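Local coordinates for protein intracellular serine protease (Bacillus licheniformis, PDB 4ZOQ) that is a subtilisin-like lanthipeptide protease, probably a serine endopeptidase, that cleaves peptide bonds sequence-specifically, at residues V199-N205 against I221-G227; I309-S313 against Q335-M340. One frame throughout, in Å; residues are numbered along the deposited sequence.

How the contacts relate
Contact 1 is core and contact 2 lies nearer the surface: the first centres 9 Å from the middle of the chain, the second 18 Å. They follow one another in sequence and hold different elements, contact 1 two strands of the largely parallel central sheet and contact 2 two late helices and the chain's last residues. Backbone hydrogen bonds carry the first; apolar contacts and close packing of small residues carry the second, where the one buried hydroxyl, Ser313 OG, bonds back to its own helix. The contacts, with centres about 16 Å apart, meet at Phe223, whose CZ lies 3.6 Å from Leu310 CB and CE1 3.7 Å from Arg311 CA. Helix 275-297 also packs against both.

Contact 1 (V199-N205 against I221-G227); sequences VVSVGSN and IEFTAPG
Two strands of the largely parallel subtilase sheet, 200-205 and 221-226, have axes approaching to 4.3 Å and crossing at -38°. Val202 to Asn205 pair in order with Phe223 to Pro226. Within the paired strands the backbone is extended except at Glu222 (phi/psi -109/-36), where a kink lets Ser201 O accept Glu222 N (2.9 Å) and, weakly, Phe223 N (3.5 Å). The bonds then alternate: Gly203 N to Phe223 O 2.9 Å, Ala225 N to Gly203 O 3.1 Å, Asn205 N to Ala225 O 2.9 Å and, weakly, Gly227 N to Asn205 O 3.1 Å. A water donates to Glu222 OE2 (2.6 Å) and weakly to Val199 O (2.8 Å); OE1 bonds His307. Ser201 OG bonds Glu220, Ser204 OG Tyr214 and Ser212, and Asn205 ND2, weakly, Glu330; Thr224 OG1 has no modelled partner. Gly227 leaves the strand with psi near 0°; a CB there would clash with Ser204 OG, 3.1 Å from its CA. It lies about 8 Å from the side chain of Ser276, the predicted charge-relay serine. The Phe223 (m) ring edge meets Val200 CG1 (CD2, 3.6 Å). Val200 and Val202 bond strand 168-172 and Ala173; helix 275-297 packs on Val202, Ser204 and Ala225, helix 24-30 on Pro226.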
loop_
_atom_site.group_PDB
_atom_site.type_symbol
_atom_site.label_atom_id
_atom_site.label_comp_id
_atom_site.label_asym_id
_atom_site.label_seq_id
_atom_site.Cartn_x
_atom_site.Cartn_y
_atom_site.Cartn_z
ATOM N N VAL B 199 -8.021 4.831 -6.529
ATOM C CA VAL B 199 -7.135 3.888 -5.874
ATOM C C VAL B 199 -7.002 2.623 -6.759
ATOM O O VAL B 199 -8.003 2.065 -7.215
ATOM C CB VAL B 199 -7.643 3.511 -4.476
ATOM C CG1 VAL B 199 -6.809 2.397 -3.905
ATOM C CG2 VAL B 199 -7.677 4.747 -3.545
ATOM N N VAL B 200 -5.768 2.217 -7.041
ATOM C CA VAL B 200 -5.496 1.053 -7.884
ATOM C C VAL B 200 -5.464 -0.230 -7.044
ATOM O O VAL B 200 -4.508 -0.476 -6.292
ATOM C CB VAL B 200 -4.156 1.218 -8.610
ATOM C CG1 VAL B 200 -3.873 0.023 -9.521
ATOM C CG2 VAL B 200 -4.136 2.537 -9.410
ATOM N N SER B 201 -6.488 -1.066 -7.182
ATOM C CA SER B 201 -6.572 -2.282 -6.377
ATOM C C SER B 201 -5.743 -3.437 -6.997
ATOM O O SER B 201 -5.920 -3.769 -8.163
ATOM C CB SER B 201 -8.028 -2.687 -6.222
ATOM O OG SER B 201 -8.141 -3.801 -5.382
ATOM N N VAL B 202 -4.833 -4.033 -6.219
ATOM C CA VAL B 202 -3.891 -5.026 -6.741
ATOM C C VAL B 202 -4.048 -6.409 -6.066
ATOM O O VAL B 202 -3.950 -6.528 -4.834
ATOM C CB VAL B 202 -2.411 -4.545 -6.571
ATOM C CG1 VAL B 202 -1.420 -5.552 -7.127
ATOM C CG2 VAL B 202 -2.193 -3.164 -7.201
ATOM N N GLY B 203 -4.264 -7.437 -6.887
ATOM C CA GLY B 203 -4.356 -8.817 -6.437
ATOM C C GLY B 203 -3.045 -9.568 -6.593
ATOM O O GLY B 203 -2.053 -9.026 -7.077
ATOM N N SER B 204 -3.037 -10.831 -6.202
ATOM C CA SER B 204 -1.802 -11.585 -6.154
ATOM C C SER B 204 -1.866 -12.831 -7.041
ATOM O O SER B 204 -2.824 -13.583 -6.944
ATOM C CB SER B 204 -1.494 -11.993 -4.708
ATOM O OG SER B 204 -0.402 -12.917 -4.672
ATOM N N ASN B 205 -0.883 -13.029 -7.926
ATOM C CA ASN B 205 -0.846 -14.263 -8.697
ATOM C C ASN B 205 0.305 -15.188 -8.220
ATOM O O ASN B 205 1.185 -14.799 -7.444
ATOM C CB ASN B 205 -0.737 -13.994 -10.221
ATOM C CG ASN B 205 0.574 -13.307 -10.638
ATOM O OD1 ASN B 205 0.646 -12.085 -10.738
ATOM N ND2 ASN B 205 1.620 -14.100 -10.869
ATOM N N ILE B 221 -10.506 -4.897 -9.119
ATOM C CA ILE B 221 -9.139 -5.359 -9.348
ATOM C C ILE B 221 -8.621 -4.756 -10.652
ATOM O O ILE B 221 -9.287 -4.882 -11.691
ATOM C CB ILE B 221 -9.034 -6.860 -9.493
ATOM C CG1 ILE B 221 -9.724 -7.615 -8.356
ATOM C CG2 ILE B 221 -7.551 -7.258 -9.652
ATOM C CD1 ILE B 221 -9.107 -7.466 -7.024
ATOM N N GLU B 222 -7.470 -4.087 -10.609
ATOM C CA GLU B 222 -6.918 -3.487 -11.816
ATOM C C GLU B 222 -5.696 -4.194 -12.318
ATOM O O GLU B 222 -5.460 -4.259 -13.532
ATOM C CB GLU B 222 -6.550 -2.019 -11.611
ATOM C CG GLU B 222 -7.746 -1.138 -11.555
ATOM C CD GLU B 222 -7.403 0.285 -11.840
ATOM O OE1 GLU B 222 -6.775 0.516 -12.896
ATOM O OE2 GLU B 222 -7.727 1.156 -11.002
ATOM N N PHE B 223 -4.896 -4.679 -11.374
ATOM C CA PHE B 223 -3.682 -5.377 -11.714
ATOM C C PHE B 223 -3.439 -6.514 -10.748
ATOM O O PHE B 223 -4.035 -6.619 -9.687
ATOM C CB PHE B 223 -2.464 -4.477 -11.683
ATOM C CG PHE B 223 -2.502 -3.349 -12.643
ATOM C CD1 PHE B 223 -2.281 -3.562 -13.996
ATOM C CD2 PHE B 223 -2.694 -2.044 -12.180
ATOM C CE1 PHE B 223 -2.287 -2.514 -14.873
ATOM C CE2 PHE B 223 -2.696 -0.989 -13.050
ATOM C CZ PHE B 223 -2.496 -1.215 -14.408
ATOM N N THR B 224 -2.476 -7.315 -11.139
ATOM C CA THR B 224 -2.017 -8.428 -10.374
ATOM C C THR B 224 -0.484 -8.392 -10.307
ATOM O O THR B 224 0.176 -7.758 -11.149
ATOM C CB THR B 224 -2.628 -9.697 -11.041
ATOM O OG1 THR B 224 -3.714 -10.189 -10.239
ATOM C CG2 THR B 224 -1.660 -10.731 -11.284
ATOM N N ALA B 225 0.090 -8.997 -9.270
ATOM C CA ALA B 225 1.543 -9.153 -9.210
ATOM C C ALA B 225 1.883 -10.444 -8.447
ATOM O O ALA B 225 1.058 -10.952 -7.680
ATOM C CB ALA B 225 2.204 -7.934 -8.570
ATOM N N PRO B 226 3.079 -11.003 -8.698
ATOM C CA PRO B 226 3.386 -12.283 -8.038
ATOM C C PRO B 226 3.603 -12.191 -6.515
ATOM O O PRO B 226 4.674 -11.824 -6.034
ATOM C CB PRO B 226 4.672 -12.737 -8.753
ATOM C CG PRO B 226 5.247 -11.514 -9.389
ATOM C CD PRO B 226 4.072 -10.657 -9.737
ATOM N N GLY B 227 2.559 -12.525 -5.770
ATOM C CA GLY B 227 2.617 -12.568 -4.321
ATOM C C GLY B 227 2.639 -13.989 -3.745
ATOM O O GLY B 227 2.614 -14.148 -2.530
HETATM O O HOH W 1 -8.177 3.327 -9.719
#

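Contact 2 (I309-S313 against Q335-M340); sequences ILRKS and QALKMM
Helix packing at the close of the subtilase chain joins 309-313, on helix 303-313, to 335-340, which holds part of the last helix, 333-338, and the final modelled residues after it. Residues 309-312 and 335-338 are helical, Met339 and Met340 follow the last helix as a short tail, and the nearest CA atoms are those of Ser313 and Ala336, 5.1 Å apart. Three residues, Ile309, Met339 and Ser313, bury about 70 Å² each. Ile309 (mt) points toward the other segment: its CG2 lies 3.5 Å from Ala336 O and 4.3 Å from Ala336 CB, and its CD1 reaches Met340 CG at 4.0 Å. A branched apolar side chain suits this place because it fills the space beside the small alanine, while also touching Val289 of helix 275-297. Met339 follows the last helical residue, its N still bonded to Gln335 O (2.9 Å). Its long side chain (chi1 -77°, chi2 -158°, chi3 -19°, between wells) stretches across an exposed edge, so that CE rests 3.4 Å from Lys312 CB, 3.9 Å from Ile309 O and 4.1 Å from Ser313 CB; the charged end of Lys312 leads away. Ser313 is small enough for close approach: CB lies 3.7 Å from Gln335 C, and OG 3.4 Å from Ala336 CA. Helix 275-297 also lies beside both segments, Thr285 meeting Leu310 and Glu292 meeting Leu337 and Met340. Burial does not leave the serine hydroxyl unsatisfied, since the p rotamer turns it back along its own helix: Ser313 OG donates to Ile309 O at 2.8 Å, the carbonyl that also accepts Ser313 N at 3.1 Å.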
loop_
_atom_site.group_PDB
_atom_site.type_symbol
_atom_site.label_atom_id
_atom_site.label_comp_id
_atom_site.label_asym_id
_atom_site.label_seq_id
_atom_site.Cartn_x
_atom_site.Cartn_y
_atom_site.Cartn_z
ATOM N N ILE B 309 0.936 3.315 -19.088
ATOM C CA ILE B 309 2.066 2.435 -19.326
ATOM C C ILE B 309 1.899 1.085 -18.575
ATOM O O ILE B 309 2.125 0.026 -19.166
ATOM C CB ILE B 309 3.367 3.135 -18.934
ATOM C CG1 ILE B 309 3.600 4.286 -19.907
ATOM C CG2 ILE B 309 4.538 2.162 -18.988
ATOM C CD1 ILE B 309 4.614 5.284 -19.455
ATOM N N LEU B 310 1.453 1.121 -17.317
ATOM C CA LEU B 310 1.207 -0.098 -16.539
ATOM C C LEU B 310 0.188 -0.969 -17.203
ATOM O O LEU B 310 0.362 -2.195 -17.315
ATOM C CB LEU B 310 0.710 0.239 -15.125
ATOM C CG LEU B 310 1.760 0.927 -14.248
ATOM C CD1 LEU B 310 1.222 1.397 -12.920
ATOM C CD2 LEU B 310 2.897 -0.076 -14.016
ATOM N N ARG B 311 -0.890 -0.331 -17.650
ATOM C CA ARG B 311 -1.986 -1.058 -18.265
ATOM C C ARG B 311 -1.576 -1.748 -19.580
ATOM O O ARG B 311 -1.804 -2.928 -19.748
ATOM C CB ARG B 311 -3.170 -0.120 -18.471
ATOM C CG ARG B 311 -4.303 -0.717 -19.275
ATOM C CD ARG B 311 -5.503 0.190 -19.218
ATOM N NE ARG B 311 -5.427 1.299 -20.164
ATOM C CZ ARG B 311 -5.756 1.237 -21.453
ATOM N NH1 ARG B 311 -6.159 0.089 -21.998
ATOM N NH2 ARG B 311 -5.659 2.335 -22.194
ATOM N N LYS B 312 -0.892 -1.048 -20.469
ATOM C CA LYS B 312 -0.560 -1.649 -21.748
ATOM C C LYS B 312 0.550 -2.692 -21.667
ATOM O O LYS B 312 0.662 -3.540 -22.545
ATOM C CB LYS B 312 -0.156 -0.569 -22.757
ATOM C CG LYS B 312 -1.307 0.307 -23.187
ATOM C CD LYS B 312 -2.090 -0.459 -24.269
ATOM C CE LYS B 312 -3.049 0.432 -25.046
ATOM N NZ LYS B 312 -4.152 -0.372 -25.642
ATOM N N SER B 313 1.354 -2.664 -20.610
ATOM C CA SER B 313 2.441 -3.630 -20.499
ATOM C C SER B 313 2.071 -4.880 -19.687
ATOM O O SER B 313 2.866 -5.812 -19.557
ATOM C CB SER B 313 3.684 -2.955 -19.910
ATOM O OG SER B 313 3.434 -2.379 -18.645
ATOM N N GLN B 335 8.650 -5.146 -18.915
ATOM C CA GLN B 335 7.762 -4.898 -20.037
ATOM C C GLN B 335 7.324 -3.445 -20.023
ATOM O O GLN B 335 7.202 -2.816 -21.066
ATOM C CB GLN B 335 6.523 -5.783 -19.982
ATOM C CG GLN B 335 6.731 -7.212 -20.394
ATOM C CD GLN B 335 7.208 -7.382 -21.822
ATOM O OE1 GLN B 335 7.237 -6.425 -22.623
ATOM N NE2 GLN B 335 7.511 -8.636 -22.181
ATOM N N ALA B 336 7.074 -2.930 -18.818
ATOM C CA ALA B 336 6.688 -1.534 -18.644
ATOM C C ALA B 336 7.729 -0.607 -19.243
ATOM O O ALA B 336 7.396 0.314 -19.997
ATOM C CB ALA B 336 6.486 -1.213 -17.153
ATOM N N LEU B 337 8.990 -0.875 -18.926
ATOM C CA LEU B 337 10.105 -0.059 -19.412
ATOM C C LEU B 337 10.296 -0.302 -20.916
ATOM O O LEU B 337 10.615 0.618 -21.681
ATOM C CB LEU B 337 11.392 -0.371 -18.620
ATOM C CG LEU B 337 11.435 -0.004 -17.125
ATOM C CD1 LEU B 337 12.704 -0.488 -16.508
ATOM C CD2 LEU B 337 11.320 1.504 -16.898
ATOM N N LYS B 338 10.049 -1.537 -21.339
ATOM C CA LYS B 338 10.252 -1.903 -22.734
ATOM C C LYS B 338 9.245 -1.179 -23.624
ATOM O O LYS B 338 9.549 -0.826 -24.773
ATOM C CB LYS B 338 10.125 -3.415 -22.904
ATOM C CG LYS B 338 10.527 -3.962 -24.245
ATOM C CD LYS B 338 10.092 -5.433 -24.368
ATOM C CE LYS B 338 9.170 -5.637 -25.569
ATOM N NZ LYS B 338 8.488 -6.968 -25.550
ATOM N N MET B 339 8.068 -0.882 -23.087
ATOM C CA MET B 339 7.120 -0.136 -23.909
ATOM C C MET B 339 7.308 1.357 -23.881
ATOM O O MET B 339 6.540 2.076 -24.500
ATOM C CB MET B 339 5.692 -0.421 -23.543
ATOM C CG MET B 339 5.186 -1.731 -24.057
ATOM S SD MET B 339 3.396 -1.548 -24.072
ATOM C CE MET B 339 3.209 -0.146 -22.927
ATOM N N MET B 340 8.333 1.820 -23.182
ATOM C CA MET B 340 8.644 3.239 -23.180
ATOM C C MET B 340 9.724 3.567 -24.216
ATOM O O MET B 340 10.161 4.719 -24.329
ATOM C CB MET B 340 9.103 3.677 -21.785
ATOM C CG MET B 340 8.045 3.616 -20.723
ATOM S SD MET B 340 8.756 4.064 -19.123
ATOM C CE MET B 340 8.944 5.834 -19.352
#